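Local coordinates for protein carboxylesterase (Est-2) (Archaeoglobus fulgidus, PDB 5FRD) that probably hydrolyses carboxylic esters as an alpha/beta-hydrolase and binds coenzyme A in a pocket near its active site, at residues 94-99 and 114-119; 25-30 and 70-75; 126-129 and 135-138; 63-68 and 88-93; 221-226 and 232-237. All coordinates share one frame; numbering follows the deposited sequence.

How the contacts relate
Contacts 1, 2 and 4 form one buried block near the middle of the alpha/beta-hydrolase fold. Contacts 1 and 4 both use helix 90-101, and contacts 2 and 4 both use helix 65-79. Contact 2 packs that helix on a central strand, while contact 4 packs it on the helix that follows the probable nucleophile. Both are apolar. Contact 1 is polar, and its loop also carries part of the coenzyme A site. The centre of contact 3 lies about 21 Å from the centre of the chain, among the helices between strands 106-112 and 192-197, and is a small packing contact. Contact 5, partly exposed at an outermost strand, rests on a lysine chain and backbone carbonyls.

Contact 1 (94-99 and 114-119). With COA (coenzyme A), chain C.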
# COMPACT_ATOMS: atom_id res chain seq x y z
N VAL A 94 0.36 2.21 -6.82
CA VAL A 94 0.21 0.97 -7.60
C VAL A 94 -1.26 0.61 -7.71
O VAL A 94 -1.73 0.30 -8.81
CB VAL A 94 1.05 -0.17 -7.00
CG1 VAL A 94 0.75 -1.49 -7.70
CG2 VAL A 94 2.52 0.15 -7.06
N ALA A 95 -2.02 0.69 -6.61
CA ALA A 95 -3.45 0.42 -6.65
C ALA A 95 -4.20 1.33 -7.61
O ALA A 95 -5.10 0.86 -8.31
CB ALA A 95 -4.04 0.51 -5.25
N GLN A 96 -3.89 2.62 -7.60
CA GLN A 96 -4.56 3.56 -8.49
C GLN A 96 -4.25 3.20 -9.95
O GLN A 96 -5.20 3.15 -10.76
CB GLN A 96 -4.12 4.98 -8.20
CG GLN A 96 -4.62 5.51 -6.88
CD GLN A 96 -3.96 6.80 -6.51
OE1 GLN A 96 -4.30 7.85 -7.06
NE2 GLN A 96 -2.98 6.75 -5.63
N LYS A 97 -2.99 2.93 -10.29
CA LYS A 97 -2.63 2.54 -11.65
C LYS A 97 -3.25 1.20 -12.03
O LYS A 97 -3.69 1.01 -13.19
CB LYS A 97 -1.13 2.55 -11.88
CG LYS A 97 -0.50 3.93 -11.78
CD LYS A 97 -0.88 4.88 -12.91
CE LYS A 97 0.22 5.90 -13.16
NZ LYS A 97 0.10 6.44 -14.54
N LEU A 98 -3.34 0.27 -11.09
CA LEU A 98 -4.00 -1.00 -11.32
C LEU A 98 -5.47 -0.79 -11.69
O LEU A 98 -5.98 -1.42 -12.64
CB LEU A 98 -3.84 -1.90 -10.09
CG LEU A 98 -4.42 -3.31 -10.13
CD1 LEU A 98 -3.73 -4.21 -9.11
CD2 LEU A 98 -5.91 -3.32 -9.88
N TYR A 99 -6.17 0.05 -10.94
CA TYR A 99 -7.57 0.35 -11.22
C TYR A 99 -7.70 0.98 -12.60
O TYR A 99 -8.61 0.61 -13.36
CB TYR A 99 -8.19 1.25 -10.14
CG TYR A 99 -9.59 1.66 -10.53
CD1 TYR A 99 -10.63 0.77 -10.45
CD2 TYR A 99 -9.83 2.91 -11.04
CE1 TYR A 99 -11.92 1.12 -10.85
CE2 TYR A 99 -11.10 3.28 -11.44
CZ TYR A 99 -12.13 2.39 -11.31
OH TYR A 99 -13.40 2.80 -11.72
N THR A 114 -1.59 7.35 1.39
CA THR A 114 -1.14 7.50 0.03
C THR A 114 -1.59 8.82 -0.54
O THR A 114 -1.92 9.73 0.22
CB THR A 114 -1.56 6.23 -0.77
OG1 THR A 114 -0.94 6.24 -2.07
CG2 THR A 114 -3.04 6.12 -0.93
N GLY A 115 -1.52 8.98 -1.85
CA GLY A 115 -1.82 10.27 -2.46
C GLY A 115 -1.89 10.15 -3.96
O GLY A 115 -1.43 9.17 -4.57
N ALA A 116 -2.47 11.17 -4.57
CA ALA A 116 -2.50 11.31 -6.03
C ALA A 116 -1.19 11.78 -6.63
O ALA A 116 -0.97 11.68 -7.82
CB ALA A 116 -3.62 12.25 -6.42
N ARG A 117 -0.29 12.26 -5.78
CA ARG A 117 1.05 12.69 -6.12
C ARG A 117 1.90 12.44 -4.88
O ARG A 117 1.45 12.74 -3.75
CB ARG A 117 1.06 14.19 -6.46
CG ARG A 117 2.41 14.69 -6.95
CD ARG A 117 2.42 16.21 -7.07
NE ARG A 117 1.68 16.64 -8.26
CZ ARG A 117 1.51 17.91 -8.61
NH1 ARG A 117 1.98 18.90 -7.86
NH2 ARG A 117 0.82 18.18 -9.72
N LEU A 118 3.09 11.87 -5.09
CA LEU A 118 3.91 11.41 -3.96
C LEU A 118 5.34 11.92 -4.02
O LEU A 118 6.31 11.17 -3.84
CB LEU A 118 3.85 9.88 -3.87
CG LEU A 118 2.48 9.28 -3.50
CD1 LEU A 118 2.53 7.77 -3.61
CD2 LEU A 118 2.06 9.68 -2.08
N ARG A 119 5.48 13.22 -4.19
CA ARG A 119 6.78 13.83 -4.08
C ARG A 119 7.44 13.48 -2.74
O ARG A 119 6.77 13.44 -1.70
CB ARG A 119 6.68 15.35 -4.21
CG ARG A 119 6.37 15.84 -5.63
CD ARG A 119 7.52 15.67 -6.62
NE ARG A 119 8.80 16.06 -6.05
CZ ARG A 119 9.17 17.31 -5.76
NH1 ARG A 119 8.39 18.33 -6.05
NH2 ARG A 119 10.36 17.51 -5.18
N1A COA C . -2.85 15.52 -2.66
C2A COA C . -3.32 16.78 -2.64
N3A COA C . -2.52 17.83 -2.88
C4A COA C . -1.22 17.65 -3.19
C5A COA C . -0.64 16.33 -3.24
C6A COA C . -1.56 15.23 -2.97
N6A COA C . -1.09 13.96 -2.99
N7A COA C . 0.66 16.42 -3.54
C8A COA C . 0.89 17.74 -3.70
N9A COA C . -0.23 18.45 -3.48
C1B COA C . -0.32 19.93 -3.53
C2B COA C . 0.41 20.47 -2.33
O2B COA C . -0.47 20.50 -1.20
C3B COA C . 0.86 21.83 -2.85
O3B COA C . -0.21 22.76 -2.72
P3B COA C . 0.00 24.27 -2.17
O7A COA C . 0.90 24.85 -3.24
O8A COA C . 0.64 24.07 -0.81
O9A COA C . -1.40 24.82 -2.11
C4B COA C . 1.14 21.58 -4.32
O4B COA C . 0.36 20.42 -4.67
C5B COA C . 2.61 21.34 -4.65
O5B COA C . 3.09 20.23 -3.87
P1A COA C . 4.21 19.23 -4.45
O1A COA C . 3.91 18.84 -5.84
O2A COA C . 4.30 18.12 -3.41
O3A COA C . 5.60 20.03 -4.53
P2A COA C . 6.34 20.92 -3.42
O4A COA C . 7.64 21.24 -4.11
O5A COA C . 5.41 21.97 -2.89
O6A COA C . 6.62 19.98 -2.14
CBP COA C . 7.55 18.24 -0.82
CCP COA C . 7.51 18.87 -2.21
CDP COA C . 8.44 17.00 -0.89
CEP COA C . 8.15 19.27 0.16
CAP COA C . 6.11 17.85 -0.40
OAP COA C . 5.51 17.01 -1.42
C9P COA C . 6.07 17.15 0.94
O9P COA C . 6.32 17.75 1.96
N8P COA C . 5.71 15.85 0.93
C7P COA C . 5.46 15.07 2.14
C6P COA C . 6.69 14.33 2.67
C5P COA C . 7.20 13.14 1.88
O5P COA C . 8.40 13.04 1.60
N4P COA C . 6.31 12.19 1.58
C3P COA C . 6.69 10.95 0.93
C2P COA C . 5.57 10.49 0.02
S1P COA C . 6.00 8.87 -0.65
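The coenzyme A pocket is backed by helix 90-101, whose Gln96 reaches Gly115 in the loop after strand 106-112. Gln96 turns CG anti to its carbonyl carbon (chi1 -70°) and is extended beyond it, which carries the amide across to the loop. Its NE2 donates to Gly115 O at 3.1 Å. The bond is nearly straight, and the acceptor lies in the amide plane of Gln96. The donor stands above the carbonyl plane of Gly115, 52° out of it. NE2 also bonds Gly92 O, and OE1 bonds Tyr181 OH, so both ends of this buried amide are held and its rotation is fixed. Thr114 OG1 stays 4.1 Å from Gln96 NE2 and bonds Ser89 O instead.

The other side of the loop serves the ligand. The adenine N6A of coenzyme A donates to Arg117 O at 2.9 Å. A side chain on Gly115 would clash with the same N6A. Arg117 NH1 donates to diphosphate O1A of coenzyme A at 2.8 Å, with O1A at the guanidinium edge, in its plane. Asp176 takes Arg117 NE in a salt bridge, which probably steadies the guanidinium. Arg119 packs its CB 3.5 Å from OAP of the ligand, and its NE pairs with Asp173. Leu118 CB lies 4.0 Å from the thiol S1P. This is a ligand-binding loop at the C-terminal end of a central strand, where alpha/beta hydrolases place their active site.

Contact 2 (25-30 and 70-75)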
# COMPACT_ATOMS: atom_id res chain seq x y z
N PHE A 25 -6.82 -7.99 -1.66
CA PHE A 25 -5.48 -8.02 -2.21
C PHE A 25 -4.70 -6.80 -1.73
O PHE A 25 -5.09 -5.66 -2.04
CB PHE A 25 -5.55 -8.07 -3.75
CG PHE A 25 -4.23 -8.39 -4.40
CD1 PHE A 25 -3.85 -9.71 -4.63
CD2 PHE A 25 -3.39 -7.39 -4.80
CE1 PHE A 25 -2.63 -9.99 -5.24
CE2 PHE A 25 -2.18 -7.69 -5.41
CZ PHE A 25 -1.83 -8.99 -5.62
N TYR A 26 -3.61 -7.03 -0.98
CA TYR A 26 -2.88 -5.95 -0.34
C TYR A 26 -1.57 -5.67 -1.03
O TYR A 26 -0.84 -6.62 -1.36
CB TYR A 26 -2.55 -6.31 1.12
CG TYR A 26 -3.68 -6.76 2.00
CD1 TYR A 26 -4.06 -8.08 2.03
CD2 TYR A 26 -4.36 -5.89 2.84
CE1 TYR A 26 -5.06 -8.54 2.86
CE2 TYR A 26 -5.40 -6.34 3.64
CZ TYR A 26 -5.75 -7.65 3.65
OH TYR A 26 -6.78 -8.10 4.48
N ILE A 27 -1.22 -4.39 -1.15
CA ILE A 27 -0.01 -3.94 -1.81
C ILE A 27 0.77 -3.00 -0.86
O ILE A 27 0.28 -1.92 -0.50
CB ILE A 27 -0.27 -3.19 -3.14
CG1 ILE A 27 -1.27 -3.98 -3.99
CG2 ILE A 27 1.05 -3.01 -3.87
CD1 ILE A 27 -1.65 -3.31 -5.28
N HIS A 28 1.95 -3.46 -0.47
CA HIS A 28 2.84 -2.78 0.48
C HIS A 28 3.50 -1.53 -0.06
O HIS A 28 3.44 -1.21 -1.25
CB HIS A 28 3.92 -3.75 0.97
CG HIS A 28 4.85 -4.21 -0.09
ND1 HIS A 28 5.89 -3.43 -0.56
CD2 HIS A 28 4.89 -5.36 -0.79
CE1 HIS A 28 6.54 -4.10 -1.50
NE2 HIS A 28 5.93 -5.26 -1.69
N SER A 29 4.20 -0.83 0.84
CA SER A 29 4.89 0.42 0.57
C SER A 29 6.37 0.26 0.27
O SER A 29 6.92 -0.86 0.22
CB SER A 29 4.64 1.36 1.77
OG SER A 29 5.07 0.76 2.95
N SER A 30 7.04 1.38 0.06
CA SER A 30 8.47 1.39 -0.27
C SER A 30 9.34 0.76 0.81
O SER A 30 9.14 0.98 2.01
CB SER A 30 8.98 2.81 -0.47
OG SER A 30 8.39 3.47 -1.57
N TYR A 70 1.38 -3.75 -13.26
CA TYR A 70 1.29 -4.94 -14.09
C TYR A 70 1.52 -6.20 -13.27
O TYR A 70 0.72 -7.13 -13.31
CB TYR A 70 2.27 -4.87 -15.26
CG TYR A 70 2.31 -6.15 -16.04
CD1 TYR A 70 1.28 -6.45 -16.92
CD2 TYR A 70 3.33 -7.07 -15.85
CE1 TYR A 70 1.27 -7.64 -17.63
CE2 TYR A 70 3.32 -8.27 -16.56
CZ TYR A 70 2.28 -8.54 -17.44
OH TYR A 70 2.24 -9.71 -18.16
N TYR A 71 2.62 -6.25 -12.51
CA TYR A 71 2.85 -7.41 -11.65
C TYR A 71 1.73 -7.63 -10.63
O TYR A 71 1.31 -8.76 -10.40
CB TYR A 71 4.19 -7.36 -10.92
CG TYR A 71 5.35 -7.52 -11.85
CD1 TYR A 71 5.65 -8.77 -12.41
CD2 TYR A 71 6.14 -6.43 -12.22
CE1 TYR A 71 6.69 -8.92 -13.31
CE2 TYR A 71 7.19 -6.57 -13.11
CZ TYR A 71 7.45 -7.81 -13.65
OH TYR A 71 8.50 -7.94 -14.54
N ALA A 72 1.22 -6.55 -10.05
CA ALA A 72 0.14 -6.67 -9.10
C ALA A 72 -1.13 -7.19 -9.74
O ALA A 72 -1.79 -8.04 -9.19
CB ALA A 72 -0.09 -5.35 -8.39
N SER A 73 -1.49 -6.63 -10.91
CA SER A 73 -2.69 -7.08 -11.59
C SER A 73 -2.64 -8.55 -12.02
O SER A 73 -3.61 -9.29 -11.78
CB SER A 73 -3.00 -6.17 -12.76
OG SER A 73 -1.98 -6.16 -13.72
N GLU A 74 -1.52 -8.97 -12.58
CA GLU A 74 -1.36 -10.36 -12.95
C GLU A 74 -1.44 -11.27 -11.75
O GLU A 74 -2.03 -12.34 -11.76
CB GLU A 74 -0.04 -10.59 -13.70
CG GLU A 74 -0.02 -9.98 -15.09
CD GLU A 74 -1.01 -10.67 -16.02
OE1 GLU A 74 -0.93 -11.89 -16.17
OE2 GLU A 74 -1.89 -9.99 -16.56
N SER A 75 -0.84 -10.82 -10.64
CA SER A 75 -0.86 -11.62 -9.43
C SER A 75 -2.25 -11.72 -8.79
O SER A 75 -2.63 -12.76 -8.31
CB SER A 75 0.13 -11.05 -8.40
OG SER A 75 1.47 -11.06 -8.87
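Phe25 and Ile27, on one side of strand 24-27, close on Ala72 and Ser75 of helix 65-79. This is the tight part. Phe25 holds CG anti to its backbone N (chi1 -168°), which sends the ring at the helix backbone. Its CZ comes to 3.7 Å from Ala72 O and 4.0 Å from Ser75 CB, and its CE1 lies 4.0 Å from Ser75 C. The helix atoms meet the ring obliquely. Ile27 brings CD1 to 4.0 Å from Ala72 CB. The small alanine lets strand and helix come together, and Leu98 of helix 90-101 covers it. Ser75 keeps its hydroxyl in its helix: OG donates to Tyr71 O at 2.8 Å, and Ser75 N reaches the same oxygen from the opposite face. With an alanine in place of Phe25, the backbone of Ala72 and Ser75 would probably lose its aromatic cover and a gap would open beneath the helix.

The outer side of the helix is looser. Tyr70, Tyr71 and Glu74 are partly exposed and do not touch the strand. Tyr70 takes Glu74 CG over one face, and its OH bonds Asp10. The axes of strand 25-27 and helix 70-75 approach to 10.3 Å and run nearly antiparallel, at 162°. Helix 65-79 links strand 47-49 to strand 83-88 and passes over strand 24-27, a beta-alpha-beta crossover of the alpha/beta-hydrolase sheet.

Contact 3 (126-129 and 135-138)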
# COMPACT_ATOMS: atom_id res chain seq x y z
N GLU A 126 17.60 12.38 -1.42
CA GLU A 126 19.02 12.62 -1.68
C GLU A 126 19.88 12.22 -0.48
O GLU A 126 21.03 11.82 -0.63
CB GLU A 126 19.30 14.10 -2.03
CG GLU A 126 18.62 14.67 -3.28
CD GLU A 126 18.70 13.74 -4.48
OE1 GLU A 126 19.79 13.64 -5.10
OE2 GLU A 126 17.68 13.11 -4.80
N GLY A 127 19.31 12.30 0.73
CA GLY A 127 20.00 11.90 1.95
C GLY A 127 20.32 10.41 2.02
O GLY A 127 21.28 9.99 2.67
N LEU A 128 19.55 9.57 1.31
CA LEU A 128 19.80 8.14 1.33
C LEU A 128 21.08 7.67 0.62
O LEU A 128 21.58 6.58 0.94
CB LEU A 128 18.68 7.35 0.69
CG LEU A 128 17.40 7.27 1.48
CD1 LEU A 128 16.30 6.79 0.55
CD2 LEU A 128 17.54 6.36 2.68
N LYS A 129 21.61 8.48 -0.30
CA LYS A 129 22.81 8.13 -1.06
C LYS A 129 24.04 8.53 -0.25
O LYS A 129 25.06 7.88 -0.34
CB LYS A 129 22.86 8.81 -2.44
CG LYS A 129 21.61 8.63 -3.31
CD LYS A 129 21.69 9.44 -4.60
CE LYS A 129 21.35 10.90 -4.39
NZ LYS A 129 21.58 11.72 -5.61
N ALA A 135 18.62 9.92 6.90
CA ALA A 135 17.46 9.98 6.01
C ALA A 135 16.38 9.03 6.49
O ALA A 135 15.20 9.38 6.48
CB ALA A 135 17.87 9.68 4.59
N VAL A 136 16.80 7.83 6.88
CA VAL A 136 15.87 6.83 7.39
C VAL A 136 15.23 7.35 8.67
O VAL A 136 14.01 7.26 8.83
CB VAL A 136 16.56 5.48 7.59
CG1 VAL A 136 15.69 4.55 8.42
CG2 VAL A 136 16.89 4.85 6.25
N ASP A 137 16.02 7.90 9.60
CA ASP A 137 15.46 8.43 10.81
C ASP A 137 14.46 9.58 10.56
O ASP A 137 13.43 9.65 11.21
CB ASP A 137 16.53 8.94 11.77
CG ASP A 137 17.35 7.81 12.37
OD1 ASP A 137 16.91 6.63 12.39
OD2 ASP A 137 18.44 8.15 12.88
N LEU A 138 14.76 10.42 9.59
CA LEU A 138 13.83 11.52 9.23
C LEU A 138 12.51 10.97 8.67
O LEU A 138 11.42 11.32 9.15
CB LEU A 138 14.49 12.43 8.21
CG LEU A 138 13.61 13.56 7.66
CD1 LEU A 138 13.07 14.44 8.76
CD2 LEU A 138 14.40 14.33 6.63
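Leu128 and Val136 cross at about a right angle, with Ala135 set beside them. Leu128 turns CG anti to its carbonyl carbon (chi1 -72°), so that the end of the chain comes nearer to helix 132-141 than its CB direction would suggest. CD2 meets both partners, lying 3.9 Å from Val136 CG2 and 3.8 Å from Ala135 CB, and CG also lies close to Ala135 CB. Val136 offers just the one methyl, CG2, which stands beside its own backbone N.

Ala135 directs its CB toward the first segment. That methyl sits 3.6 Å from Gly127 C and 3.7 Å from Leu128 N. The fit is close because Gly127 has no side chain. A CB there would come tight against the methyl of Ala135, and Gly127 CA and Ala135 CA are 5.2 Å apart. No hydrogen bond joins the segments; the contact is van der Waals packing of methyls on each other and on backbone.

Leu128 also packs on Leu165 and Leu169 of helix 162-173, and Val136 on Phe158 of helix 149-160. Helix 127-130 is itself weakly bonded. Both helices belong to the run of helices between strands 106-112 and 192-197, the position at which many alpha/beta hydrolases carry a helical cap over the active site.

Contact 4 (63-68 and 88-93); sequences NSVDEY and HSLGGA
Ser64 OG, one residue before the packing residue Val65, accepts from Glu67 N at 3.1 Å. This is the capping bond of Ser64, the N-cap of helix 65-79. In one conformer the Glu67 carboxylate also takes Asn63 N, above its plane at OE1, and is weakly bonded to Ser64 OG through OE2. Val65 then faces helix 90-101. It has CG1 anti to its backbone N (chi1 174°), and that methyl rests 3.6 Å from Ala93 C and 3.9 Å from Ala93 CB. Its CG2 lies 4.2 Å from Leu90 CD1 as the two side chains slide past each other in opposite directions.

Ser89 precedes this helix with strained backbone angles (phi 56°, psi -117°), consistent with the nucleophile elbow of alpha/beta hydrolases. A CB on Gly91 would be crowded by His88 O. Leu90 also packs on Cys172 of the coenzyme A site.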
# COMPACT_ATOMS: atom_id res chain seq x y z
N ASN A 63 10.83 0.37 -13.73
CA ASN A 63 11.07 1.79 -13.99
C ASN A 63 9.87 2.71 -13.78
O ASN A 63 9.97 3.93 -13.93
CB ASN A 63 11.63 1.90 -15.42
CG ASN A 63 13.01 1.29 -15.54
OD1 ASN A 63 13.87 1.47 -14.66
ND2 ASN A 63 13.22 0.54 -16.60
N SER A 64 8.73 2.14 -13.36
CA SER A 64 7.55 2.94 -13.13
C SER A 64 6.58 2.26 -12.18
O SER A 64 6.59 1.02 -12.04
CB SER A 64 6.80 3.22 -14.44
OG SER A 64 6.29 2.03 -14.98
N VAL A 65 5.74 3.07 -11.56
CA VAL A 65 4.59 2.56 -10.81
C VAL A 65 3.71 1.68 -11.71
O VAL A 65 3.23 0.64 -11.26
CB VAL A 65 3.78 3.70 -10.18
CG1 VAL A 65 2.50 3.20 -9.53
CG2 VAL A 65 4.60 4.44 -9.13
N ASP A 66 3.50 2.06 -12.97
CA ASP A 66 2.73 1.24 -13.91
C ASP A 66 3.26 -0.18 -14.06
O ASP A 66 2.48 -1.13 -14.15
CB ASP A 66 2.69 1.90 -15.31
CG ASP A 66 1.54 2.87 -15.49
OD1 ASP A 66 0.41 2.58 -15.03
OD2 ASP A 66 1.74 3.93 -16.12
N GLU A 67 4.58 -0.35 -14.10
CA GLU A 67 5.17 -1.67 -14.20
C GLU A 67 4.85 -2.53 -12.93
O GLU A 67 4.52 -3.70 -13.04
CB GLU A 67 6.67 -1.53 -14.50
CG GLU A 67 6.94 -1.18 -15.96
CD GLU A 67 8.29 -0.51 -16.20
OE1 GLU A 67 9.31 -0.97 -15.64
OE2 GLU A 67 8.33 0.48 -16.96
N TYR A 68 4.97 -1.91 -11.75
CA TYR A 68 4.54 -2.65 -10.57
C TYR A 68 3.06 -2.98 -10.62
O TYR A 68 2.64 -4.04 -10.15
CB TYR A 68 4.86 -1.88 -9.27
CG TYR A 68 6.27 -2.04 -8.78
CD1 TYR A 68 6.86 -3.29 -8.70
CD2 TYR A 68 7.01 -0.96 -8.30
CE1 TYR A 68 8.15 -3.47 -8.24
CE2 TYR A 68 8.32 -1.13 -7.84
CZ TYR A 68 8.88 -2.41 -7.81
OH TYR A 68 10.19 -2.62 -7.39
N HIS A 88 -0.95 0.73 0.37
CA HIS A 88 -0.31 1.65 1.30
C HIS A 88 0.79 2.42 0.61
O HIS A 88 1.73 1.82 0.10
CB HIS A 88 0.25 0.92 2.48
CG HIS A 88 0.92 1.80 3.47
ND1 HIS A 88 2.18 1.56 3.96
CD2 HIS A 88 0.50 2.94 4.06
CE1 HIS A 88 2.50 2.52 4.81
NE2 HIS A 88 1.49 3.36 4.91
N SER A 89 0.70 3.75 0.62
CA SER A 89 1.76 4.66 0.14
C SER A 89 2.17 4.37 -1.32
O SER A 89 1.30 4.50 -2.17
CB SER A 89 2.91 4.69 1.14
OG SER A 89 3.63 5.94 1.03
N LEU A 90 3.41 3.97 -1.64
CA LEU A 90 3.71 3.44 -2.97
C LEU A 90 2.65 2.44 -3.42
O LEU A 90 2.22 2.44 -4.60
CB LEU A 90 5.07 2.73 -2.99
CG LEU A 90 5.41 1.85 -4.20
CD1 LEU A 90 5.57 2.71 -5.43
CD2 LEU A 90 6.67 1.02 -3.94
N GLY A 91 2.25 1.52 -2.54
CA GLY A 91 1.25 0.51 -2.90
C GLY A 91 -0.09 1.11 -3.26
O GLY A 91 -0.88 0.51 -4.01
N GLY A 92 -0.42 2.27 -2.68
CA GLY A 92 -1.62 3.01 -3.06
C GLY A 92 -1.51 3.63 -4.44
O GLY A 92 -2.51 3.75 -5.14
N ALA A 93 -0.31 4.04 -4.82
CA ALA A 93 -0.05 4.51 -6.20
C ALA A 93 -0.21 3.35 -7.17
O ALA A 93 -0.85 3.46 -8.23
CB ALA A 93 1.31 5.15 -6.32

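Contact 5 (221-226 and 232-237)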
# COMPACT_ATOMS: atom_id res chain seq x y z
N VAL A 221 -11.70 7.67 6.84
CA VAL A 221 -11.49 7.25 8.21
C VAL A 221 -10.12 7.70 8.65
O VAL A 221 -9.10 7.25 8.10
CB VAL A 221 -11.61 5.72 8.36
CG1 VAL A 221 -11.31 5.29 9.79
CG2 VAL A 221 -13.01 5.27 7.97
N VAL A 222 -10.09 8.60 9.61
CA VAL A 222 -8.86 9.06 10.22
C VAL A 222 -8.75 8.29 11.52
O VAL A 222 -9.69 8.26 12.33
CB VAL A 222 -8.90 10.58 10.48
CG1 VAL A 222 -7.63 11.06 11.16
CG2 VAL A 222 -9.17 11.33 9.18
N ILE A 223 -7.60 7.65 11.74
CA ILE A 223 -7.39 6.80 12.92
C ILE A 223 -6.51 7.52 13.92
O ILE A 223 -5.34 7.78 13.68
CB ILE A 223 -6.79 5.44 12.55
CG1 ILE A 223 -7.80 4.74 11.62
CG2 ILE A 223 -6.49 4.60 13.81
CD1 ILE A 223 -7.53 3.31 11.25
N PRO A 224 -7.08 7.85 15.10
CA PRO A 224 -6.26 8.53 16.09
C PRO A 224 -5.08 7.72 16.63
O PRO A 224 -5.17 6.50 16.71
CB PRO A 224 -7.26 8.80 17.23
CG PRO A 224 -8.60 8.68 16.64
CD PRO A 224 -8.49 7.70 15.53
N GLY A 225 -4.00 8.41 17.02
CA GLY A 225 -2.85 7.76 17.63
C GLY A 225 -1.98 6.92 16.72
O GLY A 225 -1.13 6.16 17.17
N ALA A 226 -2.21 7.06 15.42
CA ALA A 226 -1.38 6.40 14.40
C ALA A 226 -0.84 7.44 13.46
O ALA A 226 -1.42 8.52 13.28
CB ALA A 226 -2.20 5.40 13.64
N LEU A 232 -0.04 -1.26 11.12
CA LEU A 232 0.82 -1.87 12.14
C LEU A 232 0.63 -1.23 13.50
O LEU A 232 0.76 -1.91 14.51
CB LEU A 232 2.29 -1.72 11.74
CG LEU A 232 2.73 -2.46 10.49
CD1 LEU A 232 4.11 -2.01 10.05
CD2 LEU A 232 2.69 -3.95 10.73
N GLU A 233 0.40 0.07 13.53
CA GLU A 233 0.35 0.80 14.83
C GLU A 233 -0.98 0.67 15.53
O GLU A 233 -1.03 0.69 16.78
CB GLU A 233 0.62 2.29 14.60
CG GLU A 233 1.98 2.71 14.08
CD GLU A 233 2.03 4.21 13.80
OE1 GLU A 233 1.57 4.63 12.73
OE2 GLU A 233 2.51 4.97 14.69
N LYS A 234 -2.05 0.61 14.77
CA LYS A 234 -3.41 0.54 15.28
C LYS A 234 -4.16 -0.52 14.48
O LYS A 234 -5.18 -0.24 13.87
CB LYS A 234 -4.13 1.89 15.21
CG LYS A 234 -3.54 2.95 16.12
CD LYS A 234 -3.80 2.65 17.57
CE LYS A 234 -3.28 3.80 18.43
NZ LYS A 234 -3.56 3.56 19.86
N HIS A 235 -3.63 -1.73 14.52
CA HIS A 235 -4.21 -2.78 13.67
C HIS A 235 -5.63 -3.16 13.98
O HIS A 235 -6.39 -3.46 13.08
CB HIS A 235 -3.32 -4.01 13.58
CG HIS A 235 -3.41 -4.94 14.76
ND1 HIS A 235 -2.51 -4.87 15.80
CD2 HIS A 235 -4.26 -5.94 15.06
CE1 HIS A 235 -2.78 -5.84 16.66
NE2 HIS A 235 -3.85 -6.48 16.25
N VAL A 236 -6.03 -3.12 15.26
CA VAL A 236 -7.37 -3.48 15.60
C VAL A 236 -8.38 -2.47 15.04
O VAL A 236 -9.40 -2.82 14.48
CB VAL A 236 -7.54 -3.66 17.12
CG1 VAL A 236 -8.99 -3.93 17.48
CG2 VAL A 236 -6.61 -4.75 17.61
N GLU A 237 -8.06 -1.17 15.17
CA GLU A 237 -8.89 -0.10 14.64
C GLU A 237 -8.92 -0.10 13.12
O GLU A 237 -9.96 0.08 12.51
CB GLU A 237 -8.38 1.24 15.15
CG GLU A 237 -8.50 1.37 16.68
CD GLU A 237 -7.34 0.84 17.51
OE1 GLU A 237 -6.42 0.17 17.03
OE2 GLU A 237 -7.34 1.05 18.76
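Lys234 lies along the turn that follows strand 218-223, and its side chain meets that turn atom by atom. CB sits 3.9 Å from Ile223 CG2. CG meets Ala226 CB at 3.7 Å. The chain bends at chi2 (-70°), which lays its outer half along the turn's carbonyls. CD passes 4.2 Å from Pro224 O. CE comes to 3.4 Å from Gly225 O and 3.7 Å from Pro224 O. No hydrogen bond joins the segments. Replacing Lys234 by an alanine would probably uncover the turn, leaving Ala226 CB and the carbonyls of Pro224 and Gly225 without this cover.

Ile223 to Ala226 form a type II beta turn. Gly225 has positive phi, and a CB there would press on Lys234 CE. Ile223 CG2 also touches Glu237 CB at 4.1 Å. Glu233 places OE1 3.8 Å from Ala226 C, but its carboxylate is gripped by backbone: OE2 takes Ala145 N and OE1 takes Ser227 N. The contact thus joins the outermost strand 218-223 to the start of helix 235-249, across the loop that in alpha/beta hydrolases typically carries the catalytic histidine.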